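Local coordinates for precorrin-3 methylase (Rhodobacter capsulatus, PDB 3NUT), which probably transfers methyl groups from S-adenosyl-L-methionine to a precorrin intermediate on the pathway to adenosylcobalamin (vitamin B12), at residues A[36-42]-A[54-60]; A[142-146]-A[172-176]; A[198-202]-A[218-224]. All blocks are in the same frame, centred on the assembly; numbering follows the deposited sequence.

Contact 1: A[36-42]-A[54-60]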
# COMPACT_ATOMS: atom_id res chain seq x y z
N THR A 36 -22.39 16.55 -1.67
CA THR A 36 -23.07 17.60 -2.44
C THR A 36 -22.16 18.02 -3.59
O THR A 36 -22.62 18.49 -4.63
CB THR A 36 -23.37 18.88 -1.62
OG1 THR A 36 -22.15 19.43 -1.10
CG2 THR A 36 -24.34 18.59 -0.44
N ASP A 37 -20.86 17.88 -3.37
CA ASP A 37 -19.91 18.31 -4.35
C ASP A 37 -18.79 17.27 -4.59
O ASP A 37 -18.18 16.77 -3.66
CB ASP A 37 -19.32 19.64 -3.90
CG ASP A 37 -20.38 20.74 -3.77
OD1 ASP A 37 -21.09 20.82 -2.76
OD2 ASP A 37 -20.50 21.57 -4.69
N ILE A 38 -18.56 16.92 -5.86
CA ILE A 38 -17.39 16.12 -6.22
C ILE A 38 -16.34 16.94 -6.99
O ILE A 38 -16.66 17.61 -7.95
CB ILE A 38 -17.78 14.78 -6.88
CG1 ILE A 38 -18.78 14.05 -5.97
CG2 ILE A 38 -16.53 13.93 -7.16
CD1 ILE A 38 -19.58 12.90 -6.61
N VAL A 39 -15.09 16.91 -6.52
CA VAL A 39 -13.99 17.61 -7.16
C VAL A 39 -13.01 16.55 -7.66
O VAL A 39 -12.57 15.71 -6.88
CB VAL A 39 -13.27 18.54 -6.13
CG1 VAL A 39 -12.02 19.21 -6.74
CG2 VAL A 39 -14.23 19.57 -5.58
N GLY A 40 -12.69 16.56 -8.96
CA GLY A 40 -11.74 15.60 -9.54
C GLY A 40 -11.86 15.37 -11.03
O GLY A 40 -12.48 16.13 -11.76
N TYR A 41 -11.28 14.27 -11.48
CA TYR A 41 -11.15 13.99 -12.87
C TYR A 41 -12.40 13.27 -13.33
O TYR A 41 -12.57 12.09 -13.08
CB TYR A 41 -9.87 13.18 -13.12
CG TYR A 41 -9.65 12.77 -14.57
CD1 TYR A 41 -9.34 13.72 -15.55
CD2 TYR A 41 -9.75 11.43 -14.95
CE1 TYR A 41 -9.14 13.33 -16.89
CE2 TYR A 41 -9.55 11.03 -16.25
CZ TYR A 41 -9.25 11.99 -17.23
OH TYR A 41 -9.06 11.57 -18.55
N ILE A 42 -13.26 14.00 -14.02
CA ILE A 42 -14.60 13.57 -14.35
C ILE A 42 -14.76 12.15 -14.97
O ILE A 42 -15.68 11.40 -14.61
CB ILE A 42 -15.34 14.68 -15.18
CG1 ILE A 42 -15.37 16.01 -14.39
CG2 ILE A 42 -16.74 14.25 -15.52
CD1 ILE A 42 -16.23 15.99 -13.09
N LEU A 54 -26.62 17.67 -6.43
CA LEU A 54 -25.25 17.19 -6.73
C LEU A 54 -24.58 18.00 -7.80
O LEU A 54 -25.12 18.18 -8.89
CB LEU A 54 -25.21 15.69 -7.13
CG LEU A 54 -23.86 15.16 -7.62
CD1 LEU A 54 -22.84 15.03 -6.49
CD2 LEU A 54 -24.02 13.82 -8.36
N THR A 55 -23.36 18.43 -7.51
CA THR A 55 -22.59 19.20 -8.46
C THR A 55 -21.13 18.71 -8.54
O THR A 55 -20.52 18.29 -7.53
CB THR A 55 -22.73 20.72 -8.19
OG1 THR A 55 -21.49 21.37 -8.42
CG2 THR A 55 -23.09 21.01 -6.78
N LEU A 56 -20.60 18.74 -9.75
CA LEU A 56 -19.27 18.21 -10.05
C LEU A 56 -18.36 19.33 -10.52
O LEU A 56 -18.80 20.19 -11.28
CB LEU A 56 -19.37 17.18 -11.17
CG LEU A 56 -19.54 15.68 -10.96
CD1 LEU A 56 -20.64 15.34 -10.01
CD2 LEU A 56 -19.74 15.04 -12.32
N HIS A 57 -17.09 19.29 -10.10
CA HIS A 57 -16.13 20.35 -10.38
C HIS A 57 -14.95 19.72 -11.09
O HIS A 57 -14.11 19.13 -10.44
CB HIS A 57 -15.68 21.05 -9.09
CG HIS A 57 -16.82 21.54 -8.24
ND1 HIS A 57 -17.23 22.86 -8.23
CD2 HIS A 57 -17.65 20.88 -7.40
CE1 HIS A 57 -18.26 22.99 -7.42
NE2 HIS A 57 -18.53 21.80 -6.90
N PRO A 58 -14.87 19.87 -12.42
CA PRO A 58 -13.84 19.15 -13.21
C PRO A 58 -12.41 19.66 -12.99
O PRO A 58 -12.16 20.87 -13.01
CB PRO A 58 -14.29 19.37 -14.67
CG PRO A 58 -15.67 20.01 -14.57
CD PRO A 58 -15.70 20.74 -13.27
N THR A 59 -11.49 18.76 -12.73
CA THR A 59 -10.09 19.15 -12.66
C THR A 59 -9.36 18.23 -13.62
O THR A 59 -9.90 17.21 -14.07
CB THR A 59 -9.48 19.02 -11.21
OG1 THR A 59 -9.13 17.67 -10.93
CG2 THR A 59 -10.44 19.49 -10.13
N ASP A 60 -8.14 18.59 -13.96
CA ASP A 60 -7.33 17.70 -14.77
C ASP A 60 -6.74 16.65 -13.84
O ASP A 60 -6.98 16.67 -12.62
CB ASP A 60 -6.25 18.49 -15.52
CG ASP A 60 -5.29 19.16 -14.59
OD1 ASP A 60 -5.15 18.66 -13.45
OD2 ASP A 60 -4.68 20.17 -15.00
O HOH W 1 -12.18 16.63 -15.22

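Contact 2: A[142-146]-A[172-176]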
# COMPACT_ATOMS: atom_id res chain seq x y z
N LEU A 142 8.62 8.80 -9.77
CA LEU A 142 9.65 9.14 -10.77
C LEU A 142 9.32 10.35 -11.65
O LEU A 142 10.09 10.68 -12.55
CB LEU A 142 9.96 7.96 -11.68
CG LEU A 142 10.36 6.59 -11.14
CD1 LEU A 142 10.91 5.77 -12.27
CD2 LEU A 142 11.37 6.65 -10.01
N SER A 143 8.16 10.98 -11.42
CA SER A 143 7.81 12.20 -12.15
C SER A 143 7.61 13.37 -11.22
O SER A 143 6.76 14.23 -11.48
CB SER A 143 6.55 12.01 -13.01
OG SER A 143 6.77 11.03 -14.01
N ASP A 144 8.36 13.43 -10.14
CA ASP A 144 8.27 14.65 -9.34
C ASP A 144 9.23 15.73 -9.86
O ASP A 144 10.46 15.67 -9.65
CB ASP A 144 8.43 14.41 -7.84
CG ASP A 144 7.88 15.58 -7.03
OD1 ASP A 144 7.34 16.52 -7.64
OD2 ASP A 144 7.98 15.56 -5.79
N ASN A 145 8.63 16.71 -10.54
CA ASN A 145 9.34 17.89 -11.04
C ASN A 145 9.60 18.93 -9.94
O ASN A 145 10.44 19.81 -10.11
CB ASN A 145 8.58 18.49 -12.23
CG ASN A 145 8.28 17.44 -13.34
OD1 ASN A 145 9.14 16.61 -13.69
ND2 ASN A 145 7.07 17.49 -13.88
N LEU A 146 8.92 18.78 -8.79
CA LEU A 146 9.14 19.63 -7.60
C LEU A 146 10.42 19.28 -6.81
O LEU A 146 10.88 20.08 -5.98
CB LEU A 146 7.92 19.60 -6.66
CG LEU A 146 6.54 20.18 -7.04
CD1 LEU A 146 5.52 19.97 -5.91
CD2 LEU A 146 6.63 21.65 -7.42
N ARG A 172 7.17 7.52 -16.76
CA ARG A 172 7.47 8.38 -17.90
C ARG A 172 6.98 9.82 -17.74
O ARG A 172 5.82 10.12 -18.02
CB ARG A 172 6.89 7.80 -19.20
CG ARG A 172 7.25 6.35 -19.50
CD ARG A 172 8.76 6.07 -19.61
NE ARG A 172 9.51 6.99 -20.46
CZ ARG A 172 9.35 7.12 -21.78
NH1 ARG A 172 8.43 6.42 -22.45
NH2 ARG A 172 10.11 7.99 -22.44
N SER A 173 7.88 10.71 -17.32
CA SER A 173 7.59 12.14 -17.22
C SER A 173 7.42 12.76 -18.62
O SER A 173 8.21 12.51 -19.54
CB SER A 173 8.70 12.85 -16.44
OG SER A 173 8.43 14.24 -16.24
N LYS A 174 6.35 13.54 -18.76
CA LYS A 174 6.03 14.21 -20.01
C LYS A 174 7.05 15.31 -20.27
O LYS A 174 7.49 15.49 -21.39
CB LYS A 174 4.62 14.80 -19.92
CG LYS A 174 4.06 15.40 -21.22
CD LYS A 174 3.42 16.78 -20.94
CE LYS A 174 2.14 16.99 -21.73
NZ LYS A 174 1.00 16.27 -21.08
N SER A 175 7.44 16.01 -19.20
CA SER A 175 8.38 17.14 -19.26
C SER A 175 9.81 16.80 -18.83
O SER A 175 10.70 17.64 -18.93
CB SER A 175 7.85 18.30 -18.42
OG SER A 175 7.71 17.90 -17.06
N ARG A 176 10.03 15.59 -18.31
CA ARG A 176 11.38 15.04 -18.13
C ARG A 176 11.49 13.72 -18.90
O ARG A 176 11.64 12.66 -18.29
CB ARG A 176 11.71 14.80 -16.65
CG ARG A 176 11.69 16.01 -15.76
CD ARG A 176 13.09 16.53 -15.46
NE ARG A 176 13.13 17.20 -14.16
CZ ARG A 176 12.55 18.37 -13.89
NH1 ARG A 176 11.86 19.01 -14.85
NH2 ARG A 176 12.64 18.90 -12.66

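Contact 3: A[198-202]-A[218-224]. With SAH (S-adenosyl-L-homocysteine), chain E.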
# COMPACT_ATOMS: atom_id res chain seq x y z
N LEU A 198 9.41 -5.59 -13.62
CA LEU A 198 8.07 -5.88 -14.04
C LEU A 198 7.44 -4.59 -14.50
O LEU A 198 7.48 -3.60 -13.77
CB LEU A 198 7.24 -6.42 -12.87
CG LEU A 198 7.40 -7.82 -12.30
CD1 LEU A 198 8.65 -7.99 -11.44
CD2 LEU A 198 6.17 -8.11 -11.46
N PHE A 199 6.86 -4.62 -15.69
CA PHE A 199 6.11 -3.47 -16.18
C PHE A 199 4.65 -3.89 -16.20
O PHE A 199 4.25 -4.83 -16.92
CB PHE A 199 6.60 -3.02 -17.56
CG PHE A 199 8.04 -2.57 -17.58
CD1 PHE A 199 8.36 -1.23 -17.42
CD2 PHE A 199 9.07 -3.50 -17.74
CE1 PHE A 199 9.69 -0.80 -17.42
CE2 PHE A 199 10.40 -3.09 -17.74
CZ PHE A 199 10.71 -1.73 -17.58
N ALA A 200 3.86 -3.24 -15.35
CA ALA A 200 2.46 -3.61 -15.22
C ALA A 200 1.58 -2.45 -15.66
O ALA A 200 1.56 -1.37 -15.07
CB ALA A 200 2.13 -4.07 -13.81
N ARG A 201 0.87 -2.71 -16.75
CA ARG A 201 0.21 -1.68 -17.49
C ARG A 201 -1.28 -1.80 -17.31
O ARG A 201 -1.85 -2.88 -17.52
CB ARG A 201 0.62 -1.81 -18.98
CG ARG A 201 -0.18 -0.93 -19.92
CD ARG A 201 0.10 -1.25 -21.41
NE ARG A 201 -1.08 -0.99 -22.24
CZ ARG A 201 -1.54 0.23 -22.52
NH1 ARG A 201 -0.94 1.32 -22.02
NH2 ARG A 201 -2.62 0.36 -23.29
N ALA A 202 -1.91 -0.69 -16.94
CA ALA A 202 -3.37 -0.58 -16.92
C ALA A 202 -3.98 -1.66 -16.05
O ALA A 202 -4.93 -2.35 -16.44
CB ALA A 202 -3.98 -0.64 -18.35
N ALA A 218 15.99 -4.73 -20.05
CA ALA A 218 14.93 -3.72 -19.93
C ALA A 218 15.29 -2.41 -20.63
O ALA A 218 16.45 -2.00 -20.62
CB ALA A 218 14.62 -3.47 -18.47
N THR A 219 14.29 -1.77 -21.23
CA THR A 219 14.43 -0.46 -21.86
C THR A 219 13.28 0.48 -21.38
O THR A 219 12.22 -0.01 -20.97
CB THR A 219 14.42 -0.56 -23.40
OG1 THR A 219 13.14 -1.02 -23.84
CG2 THR A 219 15.48 -1.54 -23.91
N PRO A 220 13.49 1.82 -21.42
CA PRO A 220 12.49 2.72 -20.82
C PRO A 220 11.13 2.75 -21.52
O PRO A 220 10.11 2.96 -20.87
CB PRO A 220 13.16 4.11 -20.88
CG PRO A 220 14.13 4.01 -22.00
CD PRO A 220 14.63 2.57 -21.99
N GLU A 221 11.12 2.54 -22.84
CA GLU A 221 9.88 2.57 -23.60
C GLU A 221 8.96 1.39 -23.27
O GLU A 221 7.89 1.23 -23.87
CB GLU A 221 10.16 2.70 -25.11
CG GLU A 221 10.65 1.42 -25.82
CD GLU A 221 12.14 1.16 -25.64
OE1 GLU A 221 12.83 2.01 -25.02
OE2 GLU A 221 12.62 0.11 -26.13
N MET A 222 9.39 0.57 -22.30
CA MET A 222 8.55 -0.50 -21.75
C MET A 222 7.51 0.04 -20.78
O MET A 222 6.49 -0.61 -20.56
CB MET A 222 9.40 -1.56 -21.08
CG MET A 222 10.08 -2.44 -22.07
SD MET A 222 11.08 -3.70 -21.30
CE MET A 222 11.63 -4.57 -22.79
N ALA A 223 7.78 1.22 -20.22
CA ALA A 223 6.84 1.92 -19.36
C ALA A 223 6.12 3.05 -20.12
O ALA A 223 6.70 3.62 -21.04
CB ALA A 223 7.58 2.49 -18.16
N ASP A 224 4.87 3.32 -19.76
CA ASP A 224 4.19 4.60 -20.08
C ASP A 224 3.51 5.14 -18.83
O ASP A 224 3.79 4.66 -17.74
CB ASP A 224 3.20 4.49 -21.25
CG ASP A 224 2.38 3.21 -21.23
OD1 ASP A 224 1.67 2.95 -20.23
OD2 ASP A 224 2.44 2.46 -22.22
N SAH E . -2.85 7.69 -5.62
CA SAH E . -2.40 6.81 -6.74
CB SAH E . -1.03 7.27 -7.28
CG SAH E . -1.16 8.54 -8.13
SD SAH E . 0.21 8.80 -9.23
C SAH E . -2.29 5.45 -6.16
O SAH E . -2.37 5.42 -4.94
OXT SAH E . -2.14 4.40 -6.80
C5' SAH E . -0.38 8.04 -10.73
C4' SAH E . 0.54 6.88 -11.17
O4' SAH E . 0.16 5.69 -10.47
C3' SAH E . 0.52 6.50 -12.66
O3' SAH E . 1.50 7.18 -13.45
C2' SAH E . 0.85 5.02 -12.64
O2' SAH E . 2.27 4.80 -12.49
C1' SAH E . 0.19 4.56 -11.36
N9 SAH E . -1.16 4.01 -11.61
C8 SAH E . -2.34 4.53 -11.21
N7 SAH E . -3.37 3.73 -11.61
C5 SAH E . -2.86 2.66 -12.27
C6 SAH E . -3.37 1.43 -12.95
N6 SAH E . -4.69 1.15 -13.02
N1 SAH E . -2.47 0.59 -13.52
C2 SAH E . -1.15 0.84 -13.47
N3 SAH E . -0.62 1.93 -12.87
C4 SAH E . -1.40 2.87 -12.27

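Contact 1: A[36-42]-A[54-60]
D37 and H57 both set CG anti to their own carbonyl carbon (chi1 -61° and -53°) on one face of a parallel strand pair, and these torsions carry H57 NE2 to D37 OD2, 3.0 Å away. Strands 37-40 and 55-58 form one margin of the five-stranded parallel sheet in the N-terminal half of this tetrapyrrole methylase, with 55-58 outermost; the link between them holds neither helix nor strand. The carboxylate oxygen meets the imidazole at its edge, in the ring plane, in a nearly straight histidine-carboxylate bond. R79 is a second, salt-bridge partner of the same oxygen, whose exact place is less sure, and M74 of helix 65-76 packs on both side chains. The backbone ladder has the parallel pattern: I38 N gives to T55 O, and I38 O takes H57 N at 2.8 Å, straddling L56. Further along, G40 N reaches H57 O over a longer 3.3 Å. At G40 the backbone angles would jam any CB against V39 O. The opposite face is apolar, I42 laying CD1 against L56 CD2 (3.7 Å) and CG1 alongside P58 CB (3.5 Å). Back on the D37 and H57 side, T59 places its methyl CG2 against V39 CG1 (3.8 Å), while its hydroxyl OG1 donates to D60 O. An alanine here, lacking CG2 and OG1, would probably open a gap beside V39 CG1 and leave D60 O without its hydroxyl donor. Beyond the ladder one water joins the segments, accepting from I42 N and donating to T59 O at 2.6 Å.

Contact 2: A[142-146]-A[172-176]
N145 reaches from its loop across to S175 and R176, and its CB already lies near R176 NH2. CG stands anti to the carbonyl carbon (chi1 -53°), a torsion that lays the amide over the 172-176 loop; there CG comes 3.8 Å from S175 OG. At the end the amide divides its two atoms between neighbours. OD1 rests over the centre of one face of the R176 guanidinium, 3.7 Å above its plane, and touches R176 CG at 3.3 Å; the two planes are inclined by 39° and the two side chains run antiparallel past one another. A carbonyl oxygen over this cationic group is likely to be electrostatically favourable. OD1 also comes within 3.6 Å of S173 OG, whereas ND2 turns to S175 OG at 3.3 Å. Both loops follow neighbouring parallel strands, 137-141 and 165-169, which helix 149-161 joins in a beta-alpha-beta crossover, so the contact lies at the C-terminal ends of these strands. Each loop is braced from within. D144 OD1 accepts from L146 N in an Asx turn that has N145 as its middle residue, and S173 OG accepts from R176 N at 2.9 Å in an ST motif, tying down the root of the arginine. Nearer the strands, S143 packs OG on S173 CA at 3.5 Å, and CB of each serine faces the other. The hydroxyl of S143 bonds N170 O, the backbone of a residue whose side-chain OD1 grips S-adenosyl-L-homocysteine.

Contact 3: A[198-202]-A[218-224]
F199 and M222 make the main apolar contact. M222 CB sits over the centre of the phenyl face, 3.5 Å from the ring centroid and only 4° off the normal, a CH-pi contact. Further along the extended methionine chain, SD approaches obliquely, 3.7 Å from F199 CE2, giving a Met-aromatic contact. A218 CB lies at the ring edge, 4.3 Å from CE2, and A223 CB approaches F199 CD1 at 3.9 Å. The only charged pairing is R201 with D224: NH1 stands 3.6 Å from OD1, which lies in the guanidinium plane at its edge. The guanidinium and carboxylate planes are turned 85° apart, and this loose salt bridge is secondary for D224, whose OD1 accepts from T227 OG1 and R226 N. No hydrogen bond crosses between the segments; within 218-224, M222 N and A223 N close the 3-10 turn on T219 O and P220 O. At the C-terminal end of the strand, the main-chain atoms A200 O and A202 N lie near the adenine of S-adenosyl-L-homocysteine. Strand 196-201 runs between antiparallel strands 209-214 and 227-231, and F199 and P220 both pack on F180 of helix 179-190.

How the contacts relate
Contacts 2 and 3 lie on or beside the mixed sheet of the C-terminal half, while contact 1 belongs to the parallel sheet of the other half, its centre 25 and 31 Å from theirs; the bound S-adenosyl-L-homocysteine lies between the halves. Contact 1 is partly buried and knit by main-chain bonds between strands. Contact 3, also partly buried, has no hydrogen bond across it and relies on an aromatic ring, sulfur and one salt bridge. Contact 2 is a surface meeting of two polar loops without a clear bond across. The last two touch, R172 CG packing 3.2 Å from A223 O, and both flank helix 179-190.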